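Local coordinates for putative 4-hydroxybenzoyl-CoA thioesterase (Geobacillus stearothermophilus, PDB 2OIW), which probably hydrolyses thioesters of coenzyme A, as a hot-dog-fold thioesterase of the 4-hydroxybenzoyl-CoA thioesterase type, at the interface of chains A and B and the interface of chains A and C. Numbering follows the deposited sequence. Chains: chain A/B/C, putative 4-hydroxybenzoyl-CoA thioesterase.

Contact 1: the interface of chains A and B. Residues chain A 58-62; chain B 56-60.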
HETATM    1  N   MSE A  58       0.846  14.426  11.756  1.00 26.51           N
HETATM    2  CA  MSE A  58      -0.376  13.634  11.991  1.00 30.74           C
HETATM    3  C   MSE A  58      -0.340  12.896  13.326  1.00 26.52           C
HETATM    4  O   MSE A  58       0.727  12.543  13.823  1.00 24.78           O
HETATM    5  CB  MSE A  58      -0.618  12.630  10.873  1.00 29.62           C
HETATM    6  CG  MSE A  58       0.146  11.303  11.088  1.00 36.03           C
HETATM    7 SE   MSE A  58      -0.417   9.890   9.851  1.00 47.93          SE
HETATM    8  CE  MSE A  58      -0.440  10.876   8.150  1.00 39.16           C
ATOM      9  N   GLU A  59      -1.517  12.665  13.887  1.00 25.11           N
ATOM     10  CA  GLU A  59      -1.673  11.844  15.093  1.00 25.62           C
ATOM     11  C   GLU A  59      -2.892  10.973  14.929  1.00 23.98           C
ATOM     12  O   GLU A  59      -3.889  11.422  14.355  1.00 23.71           O
ATOM     13  CB  GLU A  59      -1.835  12.716  16.361  1.00 25.61           C
ATOM     14  CG  GLU A  59      -1.934  14.196  16.094  1.00 29.56           C
ATOM     15  CD  GLU A  59      -1.939  15.054  17.354  1.00 30.25           C
ATOM     16  OE1 GLU A  59      -2.745  14.762  18.264  1.00 35.52           O
ATOM     17  OE2 GLU A  59      -1.137  16.025  17.417  1.00 35.94           O
ATOM     18  N   VAL A  60      -2.826   9.732  15.422  1.00 21.14           N
ATOM     19  CA  VAL A  60      -3.949   8.797  15.297  1.00 19.53           C
ATOM     20  C   VAL A  60      -4.055   8.045  16.604  1.00 19.69           C
ATOM     21  O   VAL A  60      -3.022   7.599  17.141  1.00 17.68           O
ATOM     22  CB  VAL A  60      -3.753   7.801  14.121  1.00 18.91           C
ATOM     23  CG1 VAL A  60      -4.832   6.731  14.119  1.00 16.46           C
ATOM     24  CG2 VAL A  60      -3.694   8.521  12.763  1.00 18.83           C
ATOM     25  N   ASP A  61      -5.274   7.972  17.132  1.00 18.98           N
ATOM     26  CA  ASP A  61      -5.598   7.094  18.253  1.00 20.47           C
ATOM     27  C   ASP A  61      -6.367   5.903  17.692  1.00 20.54           C
ATOM     28  O   ASP A  61      -7.368   6.079  17.000  1.00 20.40           O
ATOM     29  CB  ASP A  61      -6.449   7.802  19.336  1.00 21.31           C
ATOM     30  CG  ASP A  61      -5.641   8.808  20.192  1.00 24.58           C
ATOM     31  OD1 ASP A  61      -4.401   8.682  20.379  1.00 26.69           O
ATOM     32  OD2 ASP A  61      -6.268   9.721  20.750  1.00 32.67           O
ATOM     33  N   TYR A  62      -5.885   4.696  17.985  1.00 19.97           N
ATOM     34  CA  TYR A  62      -6.515   3.460  17.525  1.00 19.92           C
ATOM     35  C   TYR A  62      -7.407   2.971  18.656  1.00 20.16           C
ATOM     36  O   TYR A  62      -6.911   2.444  19.642  1.00 20.41           O
ATOM     37  CB  TYR A  62      -5.433   2.431  17.153  1.00 20.05           C
ATOM     38  CG  TYR A  62      -4.602   2.851  15.930  1.00 20.76           C
ATOM     39  CD1 TYR A  62      -5.010   2.498  14.623  1.00 23.47           C
ATOM     40  CD2 TYR A  62      -3.418   3.589  16.075  1.00 18.92           C
ATOM     41  CE1 TYR A  62      -4.256   2.876  13.494  1.00 20.57           C
ATOM     42  CE2 TYR A  62      -2.657   3.963  14.961  1.00 20.79           C
ATOM     43  CZ  TYR A  62      -3.096   3.602  13.672  1.00 21.62           C
ATOM     44  OH  TYR A  62      -2.378   3.977  12.564  1.00 22.81           O
TER
ATOM     45  N   ILE B  56      -1.718   1.398  19.768  1.00 21.81           N
ATOM     46  CA  ILE B  56      -2.847   2.184  20.270  1.00 21.79           C
ATOM     47  C   ILE B  56      -2.787   3.670  19.917  1.00 22.09           C
ATOM     48  O   ILE B  56      -3.788   4.361  19.968  1.00 20.88           O
ATOM     49  CB  ILE B  56      -3.122   1.961  21.776  1.00 22.78           C
ATOM     50  CG1 ILE B  56      -1.942   2.384  22.637  1.00 22.79           C
ATOM     51  CG2 ILE B  56      -3.467   0.463  22.060  1.00 21.58           C
ATOM     52  CD1 ILE B  56      -2.353   2.679  24.081  1.00 28.03           C
ATOM     53  N   ARG B  57      -1.620   4.136  19.507  1.00 22.50           N
ATOM     54  CA  ARG B  57      -1.474   5.507  19.135  1.00 25.03           C
ATOM     55  C   ARG B  57      -0.168   5.738  18.387  1.00 25.99           C
ATOM     56  O   ARG B  57       0.824   5.022  18.587  1.00 24.09           O
ATOM     57  CB  ARG B  57      -1.579   6.400  20.369  1.00 25.59           C
ATOM     58  CG  ARG B  57      -0.308   7.025  20.827  1.00 30.76           C
ATOM     59  CD  ARG B  57      -0.605   8.313  21.580  1.00 36.05           C
ATOM     60  NE  ARG B  57      -1.631   9.098  20.886  1.00 39.94           N
ATOM     61  CZ  ARG B  57      -1.422  10.259  20.250  1.00 42.39           C
ATOM     62  NH1 ARG B  57      -0.210  10.795  20.201  1.00 43.24           N
ATOM     63  NH2 ARG B  57      -2.441  10.887  19.668  1.00 40.86           N
HETATM   64  N   MSE B  58      -0.192   6.742  17.521  1.00 27.22           N
HETATM   65  CA  MSE B  58       0.978   7.118  16.750  1.00 31.88           C
HETATM   66  C   MSE B  58       0.933   8.606  16.505  1.00 27.21           C
HETATM   67  O   MSE B  58      -0.143   9.189  16.373  1.00 23.51           O
HETATM   68  CB  MSE B  58       1.013   6.372  15.414  1.00 31.07           C
HETATM   69  CG  MSE B  58       0.508   7.189  14.249  1.00 36.79           C
HETATM   70 SE   MSE B  58       0.830   6.351  12.524  1.00 51.00          SE
HETATM   71  CE  MSE B  58      -0.861   6.895  11.694  1.00 41.87           C
ATOM     72  N   GLU B  59       2.115   9.204  16.420  1.00 25.77           N
ATOM     73  CA  GLU B  59       2.246  10.555  15.900  1.00 25.20           C
ATOM     74  C   GLU B  59       3.472  10.669  15.035  1.00 23.77           C
ATOM     75  O   GLU B  59       4.488  10.022  15.289  1.00 22.40           O
ATOM     76  CB  GLU B  59       2.331  11.566  17.043  1.00 26.03           C
ATOM     77  CG  GLU B  59       3.060  11.052  18.216  1.00 30.08           C
ATOM     78  CD  GLU B  59       2.923  11.922  19.447  1.00 35.97           C
ATOM     79  OE1 GLU B  59       1.779  12.162  19.909  1.00 40.48           O
ATOM     80  OE2 GLU B  59       3.970  12.344  19.963  1.00 36.33           O
ATOM     81  N   VAL B  60       3.386  11.523  14.022  1.00 22.45           N
ATOM     82  CA  VAL B  60       4.468  11.679  13.053  1.00 21.24           C
ATOM     83  C   VAL B  60       4.615  13.147  12.713  1.00 21.34           C
ATOM     84  O   VAL B  60       3.629  13.818  12.380  1.00 20.09           O
ATOM     85  CB  VAL B  60       4.185  10.941  11.744  1.00 21.25           C
ATOM     86  CG1 VAL B  60       5.330  11.186  10.762  1.00 20.62           C
ATOM     87  CG2 VAL B  60       4.014   9.416  11.971  1.00 21.45           C
TER
HETATM   88  O   HOH W   1      -6.134   4.658  21.517  1.00 42.46           O
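The phenol ring of A:Tyr62 turns an edge to chain B, with the carbonyl carbon of B:Ile56 and the amide nitrogen of B:Arg57 in its plane, while CG1 of A:Val60 in its own chain covers the rim of one face. The second flat group, the guanidinium of B:Arg57, has carboxylates at its edge: that of A:Asp61 across the contact and that of B:Glu59 in its own chain. They flank two antiparallel copies of strand 53-62, paired about a two-fold axis so that the sheets of two hot-dog subunits join edge to edge. Backbone bonds run both ways between residues 58 and 60: A:Val60 N gives to B:Met58 O at 2.9 Å, and B:Met58 N to A:Val60 O at 3.0 Å. At the end of the patch A:Tyr62 N meets B:Ile56 O from well above the carbonyl plane, and a water also joins that oxygen to A:Tyr62 O.

On one side of the strands B:Arg57 holds A:Asp61 side-on in a salt bridge. Two guanidinium nitrogens of B:Arg57 converge on A:Asp61 OD1, NE at 2.8 Å nearly along the C-O axis and NH2 at 3.0 Å from above the carboxylate plane. The two planes stand 65° apart, and a bend at chi3 (-43°) curls the arginine back alongside the aspartate. A long, charged side chain suits this place because it can span to the neighbouring strand and would offset the acid's charge.

The other side is mostly apolar. The selenomethionine B:Met58, bent at its end, sets its methyl CE 3.4 Å from A:Val60 CG2, a tight fit, and 3.5 Å from SE of A:Met58. B:Met58 CE also lies 3.4 Å from the phenolic OH of A:Tyr62. An unbranched, flexible methionine can bend its terminal methyl against both the valine and the phenol.

Contact 2: the interface of chains A and C. Residues chain A 36, 39, 46, 48, 51; chain C 13, 68-69.
A loop of chain C between strands 53-62 and 72-78 inserts C:Tyr68 into a pocket of chain A built from helix 36-42, the 3-10 helix 48-50 and neighbouring loop residues. The phenol and the imidazole of A:His36 meet tip to tip, their rings edge-to-face at 82°. A:His36 ND1 gives a hydrogen bond to C:Tyr68 OH at 2.8 Å; it is bent, the oxygen lying 36° out of the imidazole plane. CG anti to the backbone N (chi1 -169°) carries the histidine from the start of its helix toward the phenol.

Apolar groups pack against much of the tyrosine ring. A:Trp51 crosses it at about a right angle, CH2 lying 3.8 Å from C:Tyr68 CE2, and A:Leu46 CD2 approaches the same carbon at 4.0 Å. A:Phe48 CZ touches C:Tyr68 CD2 at 4.0 Å. From its own chain C:Val13 lays CG2 over the rim of one ring face, and that methyl meets A:Trp51 CH2 tip to tip at 3.7 Å. Tyrosine fits here by joining a broad apolar ring to a polar tip. An alanine in its place would probably open a gap among A:Leu46, A:Phe48 and A:Trp51 and leave A:His36 ND1 without its phenol partner.

Waters close the rim: one links A:Leu46 O to C:Tyr68 O, and a second water, its oxygen 3.0 Å from A:His36 NE2, joins it to C:Gly69 O. C:Gly69, at a positive phi that suits a residue without a side chain, lets A:Leu46 CD1 pack on its CA. This aromatic plug, repeated by two-fold symmetry, joins chain C to chain A in the deposited assembly and, if that tetramer is the biological one, probably helps to hold it together.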
ATOM      1  N   HIS A  36     -10.233  14.322   0.576  1.00 20.00           N
ATOM      2  CA  HIS A  36     -10.484  14.588  -0.851  1.00 21.21           C
ATOM      3  C   HIS A  36     -11.160  15.939  -1.162  1.00 22.10           C
ATOM      4  O   HIS A  36     -10.656  16.724  -1.974  1.00 21.87           O
ATOM      5  CB  HIS A  36     -11.353  13.455  -1.424  1.00 21.44           C
ATOM      6  CG  HIS A  36     -11.470  13.477  -2.914  1.00 23.31           C
ATOM      7  ND1 HIS A  36     -10.460  13.032  -3.746  1.00 23.95           N
ATOM      8  CD2 HIS A  36     -12.474  13.889  -3.723  1.00 22.61           C
ATOM      9  CE1 HIS A  36     -10.849  13.161  -5.004  1.00 23.75           C
ATOM     10  NE2 HIS A  36     -12.060  13.693  -5.018  1.00 22.12           N
ATOM     11  N   PHE A  39      -8.760  18.800  -0.394  1.00 20.19           N
ATOM     12  CA  PHE A  39      -7.802  18.932  -1.504  1.00 20.13           C
ATOM     13  C   PHE A  39      -8.468  19.633  -2.702  1.00 20.47           C
ATOM     14  O   PHE A  39      -7.855  20.490  -3.356  1.00 20.51           O
ATOM     15  CB  PHE A  39      -7.241  17.558  -1.929  1.00 19.99           C
ATOM     16  CG  PHE A  39      -6.457  16.856  -0.846  1.00 19.25           C
ATOM     17  CD1 PHE A  39      -5.910  17.560   0.232  1.00 20.44           C
ATOM     18  CD2 PHE A  39      -6.242  15.488  -0.910  1.00 22.04           C
ATOM     19  CE1 PHE A  39      -5.181  16.902   1.213  1.00 20.57           C
ATOM     20  CE2 PHE A  39      -5.515  14.825   0.075  1.00 18.66           C
ATOM     21  CZ  PHE A  39      -5.001  15.534   1.139  1.00 20.67           C
ATOM     22  N   LEU A  46      -7.827  18.919  -9.409  1.00 23.44           N
ATOM     23  CA  LEU A  46      -7.000  17.880  -8.766  1.00 23.45           C
ATOM     24  C   LEU A  46      -5.717  17.491  -9.518  1.00 23.73           C
ATOM     25  O   LEU A  46      -5.183  16.384  -9.349  1.00 22.37           O
ATOM     26  CB  LEU A  46      -7.840  16.653  -8.363  1.00 23.65           C
ATOM     27  CG  LEU A  46      -8.887  16.981  -7.285  1.00 24.38           C
ATOM     28  CD1 LEU A  46      -9.917  15.846  -7.068  1.00 23.88           C
ATOM     29  CD2 LEU A  46      -8.235  17.390  -5.935  1.00 24.12           C
ATOM     30  N   PHE A  48      -1.840  17.438 -10.348  1.00 23.33           N
ATOM     31  CA  PHE A  48      -0.622  17.503  -9.561  1.00 22.84           C
ATOM     32  C   PHE A  48       0.314  18.634  -9.970  1.00 23.88           C
ATOM     33  O   PHE A  48       1.162  19.054  -9.190  1.00 24.71           O
ATOM     34  CB  PHE A  48       0.076  16.156  -9.530  1.00 22.22           C
ATOM     35  CG  PHE A  48      -0.629  15.156  -8.674  1.00 19.25           C
ATOM     36  CD1 PHE A  48      -0.704  15.340  -7.313  1.00 18.26           C
ATOM     37  CD2 PHE A  48      -1.249  14.054  -9.230  1.00 17.93           C
ATOM     38  CE1 PHE A  48      -1.391  14.433  -6.503  1.00 18.27           C
ATOM     39  CE2 PHE A  48      -1.912  13.120  -8.415  1.00 15.13           C
ATOM     40  CZ  PHE A  48      -1.981  13.308  -7.072  1.00 18.16           C
ATOM     41  N   TRP A  51      -0.846  21.328  -7.434  1.00 23.96           N
ATOM     42  CA  TRP A  51      -1.001  20.808  -6.078  1.00 24.18           C
ATOM     43  C   TRP A  51      -0.436  21.782  -5.039  1.00 24.44           C
ATOM     44  O   TRP A  51       0.612  22.379  -5.255  1.00 25.05           O
ATOM     45  CB  TRP A  51      -0.317  19.445  -5.927  1.00 23.51           C
ATOM     46  CG  TRP A  51      -0.889  18.663  -4.765  1.00 23.18           C
ATOM     47  CD1 TRP A  51      -0.368  18.561  -3.506  1.00 22.94           C
ATOM     48  CD2 TRP A  51      -2.112  17.927  -4.759  1.00 22.00           C
ATOM     49  NE1 TRP A  51      -1.188  17.798  -2.714  1.00 22.03           N
ATOM     50  CE2 TRP A  51      -2.266  17.385  -3.460  1.00 23.92           C
ATOM     51  CE3 TRP A  51      -3.093  17.656  -5.728  1.00 22.67           C
ATOM     52  CZ2 TRP A  51      -3.364  16.594  -3.101  1.00 22.95           C
ATOM     53  CZ3 TRP A  51      -4.188  16.848  -5.366  1.00 21.82           C
ATOM     54  CH2 TRP A  51      -4.311  16.342  -4.069  1.00 22.85           C
TER
ATOM     55  N   VAL C  13      -4.787   9.715  -3.323  1.00 16.36           N
ATOM     56  CA  VAL C  13      -3.540  10.381  -3.732  1.00 16.48           C
ATOM     57  C   VAL C  13      -2.430   9.354  -3.610  1.00 17.14           C
ATOM     58  O   VAL C  13      -1.589   9.257  -4.484  1.00 17.96           O
ATOM     59  CB  VAL C  13      -3.231  11.660  -2.881  1.00 15.80           C
ATOM     60  CG1 VAL C  13      -1.808  12.173  -3.127  1.00 15.39           C
ATOM     61  CG2 VAL C  13      -4.239  12.778  -3.143  1.00 15.40           C
ATOM     62  N   TYR C  68      -5.898  10.148 -10.570  1.00 21.53           N
ATOM     63  CA  TYR C  68      -6.560  10.625  -9.361  1.00 20.11           C
ATOM     64  C   TYR C  68      -7.565  11.731  -9.728  1.00 19.75           C
ATOM     65  O   TYR C  68      -7.286  12.563 -10.579  1.00 20.04           O
ATOM     66  CB  TYR C  68      -5.526  11.189  -8.389  1.00 19.91           C
ATOM     67  CG  TYR C  68      -6.128  11.848  -7.164  1.00 18.44           C
ATOM     68  CD1 TYR C  68      -6.868  11.101  -6.241  1.00 16.81           C
ATOM     69  CD2 TYR C  68      -5.957  13.220  -6.928  1.00 16.60           C
ATOM     70  CE1 TYR C  68      -7.422  11.703  -5.106  1.00 17.97           C
ATOM     71  CE2 TYR C  68      -6.502  13.813  -5.817  1.00 15.25           C
ATOM     72  CZ  TYR C  68      -7.236  13.062  -4.916  1.00 18.61           C
ATOM     73  OH  TYR C  68      -7.759  13.668  -3.805  1.00 19.94           O
ATOM     74  N   GLY C  69      -8.730  11.743  -9.094  1.00 19.08           N
ATOM     75  CA  GLY C  69      -9.647  12.862  -9.265  1.00 18.35           C
ATOM     76  C   GLY C  69     -10.945  12.525  -9.950  1.00 18.53           C
ATOM     77  O   GLY C  69     -11.845  13.356 -10.020  1.00 18.72           O
TER
HETATM   78  O   HOH W   2      -5.004  14.026 -10.982  1.00 19.48           O
HETATM   79  O   HOH W   3     -13.499  14.357  -7.561  1.00 34.73           O

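The centres of the C-alpha atoms of contact 1 and contact 2 lie about 24 Å apart, and the contacts use different surfaces of chain A, so it can bind B and C at once. No residue is common to both, but strand 53-62 connects them along the chain: it forms contact 1, the A-chain residues at 48 and 51 lead into it, and in every copy the loop with the tyrosine follows it, the inserted one here being that of chain C. Contact 1 extends a sheet, whereas contact 2 plugs a loop into a pocket. Repeated by two-fold symmetry, they would together account for a four-chain assembly, plausibly a dimer of dimers.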